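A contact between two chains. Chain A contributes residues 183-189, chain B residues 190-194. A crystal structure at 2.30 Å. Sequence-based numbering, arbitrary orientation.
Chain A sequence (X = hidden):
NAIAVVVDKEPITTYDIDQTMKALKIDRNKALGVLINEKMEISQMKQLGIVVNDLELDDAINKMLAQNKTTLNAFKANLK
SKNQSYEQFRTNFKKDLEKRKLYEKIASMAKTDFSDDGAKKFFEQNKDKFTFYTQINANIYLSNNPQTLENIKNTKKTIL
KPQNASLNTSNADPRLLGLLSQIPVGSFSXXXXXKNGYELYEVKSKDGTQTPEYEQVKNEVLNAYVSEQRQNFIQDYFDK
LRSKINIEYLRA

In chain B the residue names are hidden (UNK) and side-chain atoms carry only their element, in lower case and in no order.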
# COMPACT_ATOMS: atom_id res chain seq x y z
N ILE A 183 0.14 -2.37 11.18
CA ILE A 183 0.43 -1.34 10.18
C ILE A 183 0.94 -1.96 8.87
O ILE A 183 1.84 -2.79 8.88
CB ILE A 183 1.43 -0.28 10.69
CG1 ILE A 183 0.76 0.73 11.63
CG2 ILE A 183 1.99 0.52 9.52
CD1 ILE A 183 0.21 0.17 12.88
N PRO A 184 0.33 -1.58 7.74
CA PRO A 184 0.77 -2.04 6.40
C PRO A 184 2.22 -1.65 6.11
O PRO A 184 2.68 -0.57 6.49
CB PRO A 184 -0.17 -1.28 5.45
CG PRO A 184 -1.41 -1.00 6.28
CD PRO A 184 -0.92 -0.80 7.69
N VAL A 185 2.96 -2.52 5.45
CA VAL A 185 4.30 -2.13 5.06
C VAL A 185 4.15 -0.87 4.22
O VAL A 185 3.27 -0.80 3.35
CB VAL A 185 5.07 -3.23 4.31
CG1 VAL A 185 4.52 -4.60 4.67
CG2 VAL A 185 5.02 -3.00 2.82
N GLY A 186 4.97 0.13 4.53
CA GLY A 186 4.96 1.40 3.82
C GLY A 186 4.21 2.48 4.57
O GLY A 186 4.37 3.67 4.30
N SER A 187 3.39 2.08 5.53
CA SER A 187 2.57 3.03 6.26
C SER A 187 3.13 3.35 7.64
O SER A 187 4.00 2.64 8.15
CB SER A 187 1.14 2.52 6.37
OG SER A 187 0.59 2.34 5.07
N PHE A 188 2.61 4.44 8.21
CA PHE A 188 3.07 4.96 9.49
C PHE A 188 2.14 4.58 10.62
O PHE A 188 0.93 4.43 10.44
CB PHE A 188 3.16 6.50 9.46
CG PHE A 188 4.32 7.01 8.68
CD1 PHE A 188 5.50 7.36 9.32
CD2 PHE A 188 4.25 7.13 7.29
CE1 PHE A 188 6.59 7.83 8.59
CE2 PHE A 188 5.33 7.60 6.55
CZ PHE A 188 6.51 7.95 7.20
N SER A 189 2.73 4.44 11.80
CA SER A 189 1.98 4.34 13.03
C SER A 189 1.40 5.72 13.40
O SER A 189 1.79 6.74 12.84
CB SER A 189 2.92 3.91 14.16
OG SER A 189 3.82 4.96 14.46
N UNK B 190 -1.82 -0.61 -2.34
CA UNK B 190 -1.55 -1.04 -0.97
C UNK B 190 -2.56 -0.41 -0.02
O UNK B 190 -3.29 0.50 -0.41
c UNK B 190 -0.74 0.23 -2.90
c UNK B 190 0.03 0.63 -1.68
c UNK B 190 -0.14 -0.49 -0.70
N UNK B 191 -2.61 -0.90 1.22
CA UNK B 191 -3.40 -0.23 2.24
C UNK B 191 -2.66 1.03 2.70
O UNK B 191 -1.51 0.98 3.11
c UNK B 191 -4.53 -2.36 3.02
c UNK B 191 -3.67 -1.15 3.44
c UNK B 191 -4.33 -0.36 4.58
N UNK B 192 -3.35 2.16 2.62
CA UNK B 192 -2.73 3.46 2.82
C UNK B 192 -3.27 4.18 4.06
O UNK B 192 -4.44 4.02 4.40
c UNK B 192 -2.64 4.91 -0.82
c UNK B 192 -1.02 3.40 0.36
c UNK B 192 -2.99 4.34 1.59
c UNK B 192 -2.48 3.83 0.24
N UNK B 193 -2.42 4.97 4.72
CA UNK B 193 -2.89 5.90 5.74
C UNK B 193 -3.80 6.90 5.05
O UNK B 193 -3.46 7.39 3.98
c UNK B 193 -0.85 5.81 7.26
n UNK B 193 0.45 5.80 6.95
o UNK B 193 -1.31 5.16 8.20
c UNK B 193 -1.74 6.68 6.39
N UNK B 194 -4.94 7.19 5.66
CA UNK B 194 -5.85 8.21 5.16
C UNK B 194 -6.12 9.18 6.29
O UNK B 194 -5.67 8.96 7.42

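Position 190 of chain B has three side-chain carbons and no other element. They close a ring onto the backbone N. The CB points toward chain A, but the ring makes no contact with the stretch. Only one amino acid closes such a ring, so the residue is B:Pro190.

Position 191 also has three side-chain carbons. Here one carbon carries the other two and no ring forms. The CA-to-CB bond points sideways, yet one of the two outer carbons still reaches the neighbouring chain and lies 3.4 Å from CG of A:Pro184. This is an apolar contact between two buried residues. The backbone takes part as well. OG of A:Ser187 donates a weak hydrogen bond to O of position 191, at 3.2 Å. The branch at CB identifies a valine, B:Val191. Its chi1 is 172°, the t rotamer, and the methyl that meets A:Pro184 is CG1.

Position 192 has four side-chain carbons, forked at the second. Its CB points away from chain A. The nearest approach is by the backbone, with CA of position 192 4.2 Å from OG of A:Ser187. The fork beyond CB gives leucine, B:Leu192, with chi1 m and chi2 t.

Position 193 has two side-chain carbons, the second bearing one oxygen and one nitrogen. Its CB points toward chain A, and it has the largest covered area in either stretch, 70 Å². The nitrogen of position 193, as modelled, is 2.8 Å from N of A:Phe188 and 3.4 Å from CB of A:Ser187. It lies at the edge of the A:Phe188 ring, near its plane. A short side chain ending in an amide is asparagine, B:Asn193. The amide is probably turned over in the model, so the roles of its two end atoms remain open.

Position 194 has no side-chain atoms. It does not touch the chain A stretch. The bare CA makes it B:Gly194.

The contact is small, burying 243 Å² over both sides. On chain A, residues A:Pro184 to A:Ser187 form a type II beta turn, closed by a hydrogen bond from N of A:Ser187 to O of A:Pro184 at 2.9 Å. The CA-to-CB bonds of both end residues point toward chain B. A:Pro184 meets the valine methyl, while A:Ser187 meets the valine carbonyl and the asparagine amide. A:Gly186 has phi/psi of 100/-18, where a CB would jam against O of A:Val185. Apolar packing at B:Val191 thus sits beside polar surroundings at B:Asn193, with A:Ser187 touching both residues.

Chain B 190-194: PVLNG
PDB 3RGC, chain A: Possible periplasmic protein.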